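Local coordinates for ribonuclease P protein component 3 (Thermococcus kodakarensis KOD1, PDB 3WYZ) that probably serves as a protein subunit of ribonuclease P, the RNA-based enzyme that cleaves the 5' ends of precursor tRNAs to generate mature tRNA, at residues M101-G106 with G128-R133; V135-S140 with Y169-F174. All coordinates share one frame; numbering follows the deposited sequence.

Interaction 1 of 2, residues M101-G106 with G128-R133; sequences MAIESG and GMAARR
Two successive outer helices of the TIM-barrel-like fold, 96-104 and 124-133, meet where I103 packs on M129 and A130. I103 does most of the apolar work with two separate branches. Its CG2 methyl lies 3.4 Å from M129 CB, closer than carbon pairs usually come. The same methyl touches the backbone N of A130. In the other branch, CG1 is set anti to the carbonyl carbon (chi1 -63°). At the end of this branch the CD1 methyl lies 3.6 Å from A130 CB. I103 is buried, and V135 also touches it.

M129 also meets E104: its SD comes to 4.1 Å from E104 CG, and the two side chains pass each other at a slant. The carboxylate of E104 is engaged elsewhere, in a salt bridge from OE1 to R100 of its own helix.

In the chain, strand 109-111 of the parallel sheet lies between the two helices. Helix 96-104 ends in a Schellman motif. G106 takes positive phi (70°), and its N bonds to I103 O at 3.1 Å.

R133 lies against this end of helix 96-104. Its CG packs 3.5 Å from I103 O. The chain bends at chi2 (-72°), which places CD. Beyond the bend, NE gives a weak hydrogen bond to E104 O, at 3.3 Å. That oxygen sits at the edge of the guanidinium, near its plane. The negative end of a helix dipole would probably suit the positive charge here. E104 OE2 is 5.5 Å from R133 NH2, too far for a salt bridge, though the opposite charges may still attract weakly.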
loop_
_atom_site.group_PDB
_atom_site.type_symbol
_atom_site.label_atom_id
_atom_site.label_comp_id
_atom_site.label_asym_id
_atom_site.label_seq_id
_atom_site.Cartn_x
_atom_site.Cartn_y
_atom_site.Cartn_z
ATOM N N MET A 101 4.461 14.610 1.369
ATOM C CA MET A 101 3.108 15.162 1.482
ATOM C C MET A 101 2.068 14.100 1.838
ATOM O O MET A 101 1.083 14.396 2.513
ATOM C CB MET A 101 2.697 15.855 0.182
ATOM C CG MET A 101 1.381 16.626 0.275
ATOM S SD MET A 101 1.406 17.928 1.527
ATOM C CE MET A 101 -0.282 18.512 1.442
ATOM N N ALA A 102 2.279 12.874 1.366
ATOM C CA ALA A 102 1.418 11.755 1.741
ATOM C C ALA A 102 1.502 11.493 3.244
ATOM O O ALA A 102 0.483 11.263 3.893
ATOM C CB ALA A 102 1.807 10.511 0.966
ATOM N N ILE A 103 2.718 11.543 3.783
ATOM C CA ILE A 103 2.952 11.366 5.214
ATOM C C ILE A 103 2.360 12.528 6.001
ATOM O O ILE A 103 1.628 12.313 6.973
ATOM C CB ILE A 103 4.462 11.276 5.551
ATOM C CG1 ILE A 103 5.111 10.039 4.897
ATOM C CG2 ILE A 103 4.683 11.268 7.065
ATOM C CD1 ILE A 103 4.532 8.712 5.329
ATOM N N GLU A 104 2.696 13.750 5.583
ATOM C CA GLU A 104 2.256 14.973 6.275
ATOM C C GLU A 104 0.732 15.079 6.384
ATOM O O GLU A 104 0.205 15.490 7.417
ATOM C CB GLU A 104 2.824 16.225 5.584
ATOM C CG GLU A 104 4.305 16.466 5.860
ATOM C CD GLU A 104 4.906 17.615 5.052
ATOM O OE1 GLU A 104 4.403 17.926 3.946
ATOM O OE2 GLU A 104 5.906 18.202 5.521
ATOM N N SER A 105 0.033 14.675 5.327
ATOM C CA SER A 105 -1.424 14.765 5.275
ATOM C C SER A 105 -2.179 13.676 6.054
ATOM O O SER A 105 -3.405 13.709 6.113
ATOM C CB SER A 105 -1.881 14.758 3.821
ATOM O OG SER A 105 -1.270 15.826 3.124
ATOM N N GLY A 106 -1.466 12.723 6.652
ATOM C CA GLY A 106 -2.106 11.683 7.461
ATOM C C GLY A 106 -2.913 10.711 6.619
ATOM O O GLY A 106 -4.025 10.324 6.975
ATOM N N GLY A 128 10.127 9.081 10.851
ATOM C CA GLY A 128 9.656 9.754 12.049
ATOM C C GLY A 128 8.270 10.333 11.895
ATOM O O GLY A 128 7.408 10.101 12.733
ATOM N N MET A 129 8.050 11.081 10.818
ATOM C CA MET A 129 6.746 11.692 10.562
ATOM C C MET A 129 5.656 10.651 10.336
ATOM O O MET A 129 4.513 10.851 10.757
ATOM C CB MET A 129 6.806 12.625 9.356
ATOM C CG MET A 129 7.591 13.903 9.590
ATOM S SD MET A 129 7.360 15.082 8.241
ATOM C CE MET A 129 8.249 14.265 6.920
ATOM N N ALA A 130 6.001 9.545 9.678
ATOM C CA ALA A 130 5.034 8.474 9.434
ATOM C C ALA A 130 4.525 7.836 10.735
ATOM O O ALA A 130 3.345 7.490 10.854
ATOM C CB ALA A 130 5.639 7.411 8.531
ATOM N N ALA A 131 5.418 7.679 11.704
ATOM C CA ALA A 131 5.053 7.104 12.994
ATOM C C ALA A 131 4.172 8.080 13.792
ATOM O O ALA A 131 3.151 7.681 14.356
ATOM C CB ALA A 131 6.301 6.745 13.780
ATOM N N ARG A 132 4.553 9.356 13.807
ATOM C CA ARG A 132 3.786 10.381 14.523
ATOM C C ARG A 132 2.465 10.716 13.840
ATOM O O ARG A 132 1.551 11.199 14.501
ATOM C CB ARG A 132 4.599 11.668 14.692
ATOM C CG ARG A 132 5.970 11.497 15.339
ATOM C CD ARG A 132 5.917 10.695 16.627
ATOM N NE ARG A 132 5.105 11.340 17.663
ATOM C CZ ARG A 132 4.970 10.862 18.897
ATOM N NH1 ARG A 132 5.584 9.736 19.250
ATOM N NH2 ARG A 132 4.222 11.507 19.788
ATOM N N ARG A 133 2.367 10.475 12.528
ATOM C CA ARG A 133 1.114 10.684 11.789
ATOM C C ARG A 133 0.315 9.386 11.613
ATOM O O ARG A 133 -0.790 9.411 11.076
ATOM C CB ARG A 133 1.390 11.280 10.407
ATOM C CG ARG A 133 2.115 12.617 10.398
ATOM C CD ARG A 133 1.260 13.782 10.854
ATOM N NE ARG A 133 1.752 15.048 10.302
ATOM C CZ ARG A 133 2.884 15.670 10.658
ATOM N NH1 ARG A 133 3.692 15.163 11.584
ATOM N NH2 ARG A 133 3.215 16.819 10.074
#

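Interaction 2 of 2, residues V135-S140 with Y169-F174; sequences VAIGFS and YRVPRF
P172 O is held by two groups of the neighbouring strand. I137 N donates a hydrogen bond at 2.9 Å, and A136 CA makes a CA-H...O contact with the same oxygen at 3.2 Å. The carbonyl of the same residue, I137 O, accepts from F174 N at 3.1 Å and also touches R173 CA. F139 N then bonds to F174 O at 2.9 Å, nearly straight (170°). I137 pairs with R173 and G138 with F174, both in parallel register.

The F174 ring turns back over the adjacent strand. Its CG stands between the backbone N and the carbonyl carbon (chi1 54°). One ring face takes G138 CA in a CH-pi contact, 4.0 Å from the centroid. I137 O lies over the same face, and both are offset toward the rim. CE2 meets A136 CB at 4.0 Å. An alanine here, without the ring over G138 CA and beside A136 CB, would probably open a gap between the two strands.

On the face of I137 and R173, F139 brings its ring edge to R173 CB, with the ring 85° from the guanidinium plane. R173 NH1 bonds to V171 O, which lies in the guanidinium plane; this would help to hold the guanidinium in its orientation. V171 CG1 packs on V135 O and I137 CG1.

Helix 149-168 joins strands 136-140 and 173-176 and touches I137, F139 and R173, a beta-alpha-beta crossover as in TIM barrels.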
loop_
_atom_site.group_PDB
_atom_site.type_symbol
_atom_site.label_atom_id
_atom_site.label_comp_id
_atom_site.label_asym_id
_atom_site.label_seq_id
_atom_site.Cartn_x
_atom_site.Cartn_y
_atom_site.Cartn_z
ATOM N N VAL A 135 0.906 6.894 9.565
ATOM C CA VAL A 135 0.805 6.540 8.147
ATOM C C VAL A 135 1.533 5.224 7.871
ATOM O O VAL A 135 2.724 5.109 8.148
ATOM C CB VAL A 135 1.397 7.647 7.254
ATOM C CG1 VAL A 135 1.310 7.260 5.780
ATOM C CG2 VAL A 135 0.676 8.968 7.500
ATOM N N ALA A 136 0.816 4.242 7.324
ATOM C CA ALA A 136 1.383 2.923 7.053
ATOM C C ALA A 136 2.242 2.922 5.796
ATOM O O ALA A 136 2.019 3.702 4.871
ATOM C CB ALA A 136 0.277 1.887 6.919
ATOM N N ILE A 137 3.228 2.032 5.769
ATOM C CA ILE A 137 4.032 1.812 4.567
ATOM C C ILE A 137 3.606 0.521 3.894
ATOM O O ILE A 137 3.616 -0.530 4.526
ATOM C CB ILE A 137 5.537 1.749 4.886
ATOM C CG1 ILE A 137 5.994 3.055 5.539
ATOM C CG2 ILE A 137 6.353 1.490 3.621
ATOM C CD1 ILE A 137 5.896 4.283 4.649
ATOM N N GLY A 138 3.254 0.619 2.611
ATOM C CA GLY A 138 2.888 -0.533 1.800
ATOM C C GLY A 138 4.058 -1.124 1.032
ATOM O O GLY A 138 4.608 -0.487 0.138
ATOM N N PHE A 139 4.427 -2.351 1.381
ATOM C CA PHE A 139 5.475 -3.082 0.681
ATOM C C PHE A 139 4.868 -3.910 -0.440
ATOM O O PHE A 139 4.408 -5.033 -0.209
ATOM C CB PHE A 139 6.234 -3.999 1.648
ATOM C CG PHE A 139 7.085 -3.261 2.632
ATOM C CD1 PHE A 139 6.561 -2.842 3.833
ATOM C CD2 PHE A 139 8.409 -2.988 2.350
ATOM C CE1 PHE A 139 7.342 -2.158 4.744
ATOM C CE2 PHE A 139 9.200 -2.303 3.252
ATOM C CZ PHE A 139 8.666 -1.889 4.451
ATOM N N SER A 140 4.868 -3.347 -1.651
ATOM C CA SER A 140 4.257 -3.994 -2.811
ATOM C C SER A 140 5.200 -5.034 -3.398
ATOM O O SER A 140 6.385 -4.783 -3.555
ATOM C CB SER A 140 3.889 -2.959 -3.880
ATOM O OG SER A 140 5.053 -2.420 -4.494
ATOM N N TYR A 169 11.375 3.033 13.818
ATOM C CA TYR A 169 10.437 4.098 14.167
ATOM C C TYR A 169 9.027 3.586 14.484
ATOM O O TYR A 169 8.122 4.375 14.734
ATOM C CB TYR A 169 10.397 5.137 13.044
ATOM C CG TYR A 169 11.606 6.038 13.043
ATOM C CD1 TYR A 169 12.758 5.692 12.346
ATOM C CD2 TYR A 169 11.606 7.233 13.761
ATOM C CE1 TYR A 169 13.872 6.512 12.354
ATOM C CE2 TYR A 169 12.719 8.056 13.776
ATOM C CZ TYR A 169 13.844 7.693 13.070
ATOM O OH TYR A 169 14.942 8.511 13.079
ATOM N N ARG A 170 8.839 2.269 14.470
ATOM C CA ARG A 170 7.549 1.656 14.784
ATOM C C ARG A 170 6.440 2.210 13.889
ATOM O O ARG A 170 5.379 2.596 14.364
ATOM C CB ARG A 170 7.217 1.824 16.276
ATOM C CG ARG A 170 8.355 1.423 17.207
ATOM C CD ARG A 170 7.855 0.944 18.563
ATOM N NE ARG A 170 7.259 -0.396 18.497
ATOM C CZ ARG A 170 6.830 -1.101 19.551
ATOM N NH1 ARG A 170 6.924 -0.613 20.789
ATOM N NH2 ARG A 170 6.305 -2.312 19.368
ATOM N N VAL A 171 6.706 2.250 12.586
ATOM C CA VAL A 171 5.737 2.754 11.615
ATOM C C VAL A 171 4.834 1.587 11.229
ATOM O O VAL A 171 5.327 0.474 11.050
ATOM C CB VAL A 171 6.416 3.300 10.339
ATOM C CG1 VAL A 171 5.379 3.894 9.388
ATOM C CG2 VAL A 171 7.464 4.343 10.684
ATOM N N PRO A 172 3.515 1.822 11.112
ATOM C CA PRO A 172 2.663 0.728 10.637
ATOM C C PRO A 172 3.053 0.306 9.225
ATOM O O PRO A 172 3.586 1.117 8.468
ATOM C CB PRO A 172 1.255 1.338 10.649
ATOM C CG PRO A 172 1.337 2.509 11.581
ATOM C CD PRO A 172 2.738 3.030 11.451
ATOM N N ARG A 173 2.796 -0.950 8.876
ATOM C CA ARG A 173 3.138 -1.453 7.549
ATOM C C ARG A 173 2.334 -2.684 7.181
ATOM O O ARG A 173 1.744 -3.334 8.034
ATOM C CB ARG A 173 4.630 -1.771 7.448
ATOM C CG ARG A 173 5.110 -2.900 8.357
ATOM C CD ARG A 173 5.234 -2.427 9.798
ATOM N NE ARG A 173 5.809 -3.434 10.671
ATOM C CZ ARG A 173 6.260 -3.202 11.902
ATOM N NH1 ARG A 173 6.207 -1.978 12.439
ATOM N NH2 ARG A 173 6.770 -4.212 12.599
ATOM N N PHE A 174 2.320 -2.988 5.893
ATOM C CA PHE A 174 1.739 -4.223 5.405
ATOM C C PHE A 174 2.433 -4.670 4.129
ATOM O O PHE A 174 3.009 -3.847 3.412
ATOM C CB PHE A 174 0.235 -4.057 5.172
ATOM C CG PHE A 174 -0.128 -2.909 4.272
ATOM C CD1 PHE A 174 -0.180 -3.073 2.898
ATOM C CD2 PHE A 174 -0.455 -1.674 4.804
ATOM C CE1 PHE A 174 -0.530 -2.022 2.071
ATOM C CE2 PHE A 174 -0.809 -0.619 3.983
ATOM C CZ PHE A 174 -0.839 -0.792 2.614
#

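Interactions 1 and 2 follow one another along the chain, with centres about 11 Å apart. Helix 124-133 of interaction 1 leads directly into strand 136-140 of interaction 2. At this turn A130 O and V135 N lie 2.8 Å apart, a probable hydrogen bond. V135 also joins the two sites by packing, since its CG2 lies 3.5 Å from I103 O. The loop before strand 173-176 closes on the same helix: V171 touches A130 and A131, and A131 CB lies 3.1 Å from Y169 O. Interaction 1 thus joins helices on the outside of the barrel-like fold, while interaction 2 joins strands within its parallel sheet.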